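Local coordinates for protein alpha-fucosidase (Bifidobacterium bifidum, PDB 2EAD) that hydrolyses alpha-1,2-linked L-fucose from its substrates, this chain being the catalytic portion of a larger family 95 glycoside hydrolase that binds calcium, at residues S386-S391 with G438-P443; F54-I59 with P187-V192. The protein carries 1 engineered substitution. One frame throughout, in Å; residues are numbered along the deposited sequence.

In the fold
Contact 2 (54-59 with 187-192) precedes contact 1 (386-391 with 438-443) along the chain, and the two are in series, the first closing before the second opens. Their centres lie about 13 Å apart. Contact 2 joins two antiparallel sheets in the N-terminal region, whereas contact 1 lies in the helical family 95 catalytic region, between the loop after helix 365-386 and the start of helix 442-463. They meet directly through a probable hydrogen bond from Ser391 OG to Gly57 O (2.8 Å). One calcium ion also joins them, bound by carbonyls of Gly57 and Ser386, with Glu77 and Leu393, and thus ties the beta-rich region to the helical one.

Contact 1 (S386-S391 with G438-P443); sequences SSRENS and GELAEP. With CA (calcium ion), chain D.
Glu389 packs on the short 3-10 segment at Glu439 and Leu440, its side chain in contact along most of its length. CB rests 3.4 Å from Glu439 O. Beyond it the chain bends at chi2 (-81°), which carries CD past Glu439 CG and brings OE1 to 3.4 Å from Leu440 CD1. At the tip the carboxylate is gripped side-on by Arg388: NE donates to OE1 (3.0 Å) almost straight, at 171°, with OE1 in the guanidinium plane, while NH2 donates to OE2 (2.9 Å). Both oxygens are met on their syn sides, as in a bidentate salt bridge, and this fixes the rotation of the carboxylate. The remaining nitrogen, Arg388 NH1, pairs with Asp326 of helix 316-331.

Deeper in, Ser387 OG donates to Leu440 O at 2.8 Å, in the carbonyl plane. Its hydroxyl swings out to that carbonyl because OG stands opposite the backbone N (chi1 -179°), and it is also hydrogen-bonded to Tyr429. The ring of Pro443 packs against the type I turn from Arg388 to Ser391, its CG 3.3 Å from both Arg388 O and Ser387 OG. Within that turn Ser391 OG accepts from Arg388 N. Two residues before it, at the end of helix 365-386, the carbonyl oxygen of Ser386 binds the calcium at 2.6 Å. The contact thus joins the loop after that helix to the 3-10 lead-in of helix 442-463, consistent with the (alpha/alpha)6 barrel of family 95 catalytic domains.

Glu389 and Glu439 run side by side in the same direction, leaving OE1 of the first 4.5 Å from OE2 of the second. A water within hydrogen-bonding reach of OE2 of both can bridge the two carboxylates. Arg388, which Glu389 shares with Asp326, offsets one charge and a salt bridge to Arg333 the other, so both acids can probably stay ionised despite their proximity.

Contact 2 (F54-I59 with P187-V192); sequences FGNGKI and PDNVMV. With CA (calcium ion), chain D.
Asn56 OD1 is gripped by two backbone N-H groups, those of Ile59 (2.7 Å) and Lys58 (2.9 Å), while its amide reaches across toward Asn189. Because these donors lie three and two residues further on, the loop forms an Asx turn within the wider Asx motif; neither is tilted more than 28° from the carbonyl plane. The side chain folds back over its own loop, with CG between the backbone N and carbonyl carbon (chi1 65°). Asn56 N in turn donates to Ile59 O, closing the tight beta-hairpin connection between antiparallel strands 52-55 and 59-63. At Gly57 the loop turns its carbonyl O to the calcium, 2.8 Å away.

The other half of the amide looks to the second segment: ND2 is hydrogen-bonded to Ser185 O, just before that segment, and merely approaches Asn189 OD1, at 3.5 Å. Asn189 belongs, with Val190 and Ser185, to a G1 beta bulge, and it receives only a weak bond from Lys58 NZ to OD1 (3.4 Å).

Apolar groups complete the interface. Ile59 CD1 rests 3.8 Å from Met191 CB. Met191 stretches out, nearly extended as far as SD, and then turns at chi3 (-74°), bringing CE to 3.7 Å from Phe54 CE1. Its CG lies in the plane of the Phe54 ring, at the edge, and SD sits obliquely to it, making a Met-aromatic contact.

Phe54 and Ile59 belong to the sheet holding strands 52-55, 59-63 and 69-76, and Met191 to the larger sheet in which 190-197 runs between 176-185 and 273-282. The contact joins these two antiparallel sheets, consistent with a beta-sandwich of the galactose mutarotase type. Phe74 of strand 69-76 touches both Ile59 and Met191, while helix 316-331 packs against Asp188 and Val192.

Contact 1 (S386-S391 with G438-P443)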
# COMPACT_ATOMS: atom_id res chain seq x y z
N SER A 386 -1.24 10.29 1.53
CA SER A 386 -0.13 9.92 0.63
C SER A 386 -0.50 9.51 -0.79
O SER A 386 0.37 9.50 -1.68
CB SER A 386 0.73 8.81 1.24
OG SER A 386 -0.03 7.58 1.32
N SER A 387 -1.76 9.17 -1.03
CA SER A 387 -2.16 8.61 -2.31
C SER A 387 -3.51 9.18 -2.74
O SER A 387 -4.56 8.60 -2.47
CB SER A 387 -2.18 7.08 -2.20
OG SER A 387 -2.55 6.49 -3.41
N ARG A 388 -3.49 10.33 -3.40
CA ARG A 388 -4.74 10.89 -3.90
C ARG A 388 -4.97 10.54 -5.36
O ARG A 388 -4.02 10.19 -6.10
CB ARG A 388 -4.82 12.41 -3.63
CG ARG A 388 -5.05 12.71 -2.14
CD ARG A 388 -6.35 12.15 -1.62
NE ARG A 388 -7.53 12.65 -2.32
CZ ARG A 388 -8.22 13.75 -1.99
NH1 ARG A 388 -7.88 14.47 -0.92
NH2 ARG A 388 -9.28 14.10 -2.71
N GLU A 389 -6.23 10.62 -5.79
CA GLU A 389 -6.57 10.28 -7.17
C GLU A 389 -5.77 11.10 -8.19
O GLU A 389 -5.64 10.68 -9.34
CB GLU A 389 -8.08 10.41 -7.42
CG GLU A 389 -8.68 11.79 -7.17
CD GLU A 389 -8.97 12.12 -5.70
OE1 GLU A 389 -8.56 11.37 -4.79
OE2 GLU A 389 -9.59 13.18 -5.43
N ASN A 390 -5.25 12.27 -7.78
CA ASN A 390 -4.37 13.09 -8.65
C ASN A 390 -2.89 13.11 -8.24
O ASN A 390 -2.11 13.95 -8.74
CB ASN A 390 -4.89 14.53 -8.84
CG ASN A 390 -4.79 15.40 -7.57
OD1 ASN A 390 -4.55 14.90 -6.48
ND2 ASN A 390 -4.97 16.69 -7.74
N SER A 391 -2.49 12.20 -7.35
CA SER A 391 -1.07 12.06 -7.00
C SER A 391 -0.31 11.61 -8.25
O SER A 391 -0.84 10.86 -9.06
CB SER A 391 -0.85 11.02 -5.89
OG SER A 391 -1.33 11.49 -4.64
N GLY A 438 -11.62 3.77 -3.04
CA GLY A 438 -11.33 3.21 -4.36
C GLY A 438 -10.58 4.14 -5.31
O GLY A 438 -9.63 3.70 -5.97
N GLU A 439 -11.00 5.40 -5.41
CA GLU A 439 -10.33 6.35 -6.30
C GLU A 439 -8.87 6.64 -5.88
O GLU A 439 -8.06 7.11 -6.69
CB GLU A 439 -11.14 7.66 -6.43
CG GLU A 439 -11.02 8.61 -5.24
CD GLU A 439 -12.04 8.36 -4.15
OE1 GLU A 439 -12.47 7.19 -3.92
OE2 GLU A 439 -12.38 9.35 -3.48
N LEU A 440 -8.53 6.36 -4.62
CA LEU A 440 -7.16 6.53 -4.15
C LEU A 440 -6.19 5.50 -4.72
O LEU A 440 -4.97 5.64 -4.56
CB LEU A 440 -7.10 6.56 -2.62
CG LEU A 440 -7.41 7.90 -1.91
CD1 LEU A 440 -8.46 8.80 -2.54
CD2 LEU A 440 -7.63 7.84 -0.40
N ALA A 441 -6.74 4.45 -5.34
CA ALA A 441 -5.95 3.46 -6.07
C ALA A 441 -5.48 3.97 -7.45
O ALA A 441 -4.62 3.37 -8.04
CB ALA A 441 -6.73 2.12 -6.22
N GLU A 442 -6.03 5.08 -7.92
CA GLU A 442 -5.67 5.61 -9.24
C GLU A 442 -4.14 5.78 -9.48
O GLU A 442 -3.64 5.36 -10.52
CB GLU A 442 -6.44 6.90 -9.55
CG GLU A 442 -5.99 7.59 -10.87
CD GLU A 442 -6.19 6.74 -12.11
OE1 GLU A 442 -6.99 5.77 -12.09
OE2 GLU A 442 -5.55 7.07 -13.14
N PRO A 443 -3.41 6.42 -8.55
CA PRO A 443 -1.96 6.51 -8.80
C PRO A 443 -1.24 5.15 -8.87
O PRO A 443 -0.19 5.06 -9.54
CB PRO A 443 -1.44 7.34 -7.62
CG PRO A 443 -2.47 7.33 -6.59
CD PRO A 443 -3.79 7.19 -7.34
CA CA D . 2.02 10.10 -3.62
O HOH W 1 -11.97 12.06 -3.53

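Contact 2 (F54-I59 with P187-V192)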
# COMPACT_ATOMS: atom_id res chain seq x y z
N PHE A 54 0.67 14.69 7.83
CA PHE A 54 -0.49 15.09 7.04
C PHE A 54 -0.02 15.33 5.59
O PHE A 54 1.19 15.44 5.35
CB PHE A 54 -1.15 16.35 7.64
CG PHE A 54 -0.30 17.60 7.54
CD1 PHE A 54 -0.48 18.52 6.49
CD2 PHE A 54 0.71 17.85 8.45
CE1 PHE A 54 0.32 19.66 6.39
CE2 PHE A 54 1.52 19.01 8.35
CZ PHE A 54 1.33 19.89 7.32
N GLY A 55 -0.93 15.38 4.62
CA GLY A 55 -0.53 15.54 3.23
C GLY A 55 -1.71 15.68 2.31
O GLY A 55 -2.83 15.50 2.74
N ASN A 56 -1.47 16.01 1.04
CA ASN A 56 -2.52 16.11 0.03
C ASN A 56 -2.30 15.13 -1.11
O ASN A 56 -2.81 15.31 -2.21
CB ASN A 56 -2.66 17.56 -0.51
CG ASN A 56 -1.40 18.03 -1.27
OD1 ASN A 56 -0.45 17.28 -1.42
ND2 ASN A 56 -1.40 19.28 -1.72
N GLY A 57 -1.52 14.08 -0.86
CA GLY A 57 -1.15 13.10 -1.89
C GLY A 57 0.14 13.48 -2.61
O GLY A 57 0.78 12.63 -3.22
N LYS A 58 0.53 14.76 -2.50
CA LYS A 58 1.66 15.34 -3.27
C LYS A 58 2.69 15.95 -2.31
O LYS A 58 3.85 15.54 -2.30
CB LYS A 58 1.15 16.41 -4.28
CG LYS A 58 0.14 15.90 -5.35
CD LYS A 58 -0.46 17.09 -6.19
CE LYS A 58 0.56 17.52 -7.31
NZ LYS A 58 0.93 18.99 -7.44
N ILE A 59 2.27 16.92 -1.50
CA ILE A 59 3.15 17.39 -0.42
C ILE A 59 2.74 16.85 0.93
O ILE A 59 1.58 16.59 1.15
CB ILE A 59 3.31 18.95 -0.35
CG1 ILE A 59 1.95 19.66 -0.18
CG2 ILE A 59 4.16 19.43 -1.55
CD1 ILE A 59 2.01 21.19 -0.35
N PRO A 187 -7.74 20.11 -2.97
CA PRO A 187 -8.38 20.96 -3.99
C PRO A 187 -7.61 22.23 -4.40
O PRO A 187 -7.66 22.62 -5.57
CB PRO A 187 -9.73 21.33 -3.36
CG PRO A 187 -10.00 20.24 -2.38
CD PRO A 187 -8.63 19.90 -1.82
N ASP A 188 -6.90 22.84 -3.47
CA ASP A 188 -6.13 24.05 -3.75
C ASP A 188 -4.63 23.79 -3.80
O ASP A 188 -3.83 24.72 -3.93
CB ASP A 188 -6.51 25.17 -2.75
CG ASP A 188 -7.90 25.74 -3.02
OD1 ASP A 188 -8.11 26.26 -4.13
OD2 ASP A 188 -8.81 25.62 -2.15
N ASN A 189 -4.25 22.51 -3.73
CA ASN A 189 -2.86 22.06 -3.94
C ASN A 189 -1.81 22.79 -3.09
O ASN A 189 -0.73 23.16 -3.57
CB ASN A 189 -2.52 22.11 -5.44
CG ASN A 189 -1.29 21.29 -5.79
OD1 ASN A 189 -0.89 20.43 -5.01
ND2 ASN A 189 -0.66 21.59 -6.92
N VAL A 190 -2.11 22.96 -1.80
CA VAL A 190 -1.35 23.91 -0.99
C VAL A 190 -1.36 23.52 0.47
O VAL A 190 -2.39 23.09 0.99
CB VAL A 190 -1.90 25.38 -1.18
CG1 VAL A 190 -3.39 25.53 -0.66
CG2 VAL A 190 -0.95 26.45 -0.58
N MET A 191 -0.22 23.72 1.13
CA MET A 191 -0.06 23.49 2.56
C MET A 191 -0.33 24.79 3.29
O MET A 191 0.17 25.86 2.89
CB MET A 191 1.35 23.01 2.87
CG MET A 191 1.63 22.72 4.33
SD MET A 191 3.27 22.03 4.67
CE MET A 191 3.09 20.33 4.09
N VAL A 192 -1.11 24.69 4.37
CA VAL A 192 -1.47 25.87 5.17
C VAL A 192 -0.95 25.73 6.59
O VAL A 192 -1.10 24.67 7.23
CB VAL A 192 -3.00 26.08 5.19
CG1 VAL A 192 -3.38 27.27 6.10
CG2 VAL A 192 -3.53 26.26 3.78
CA CA D . 2.02 10.10 -3.62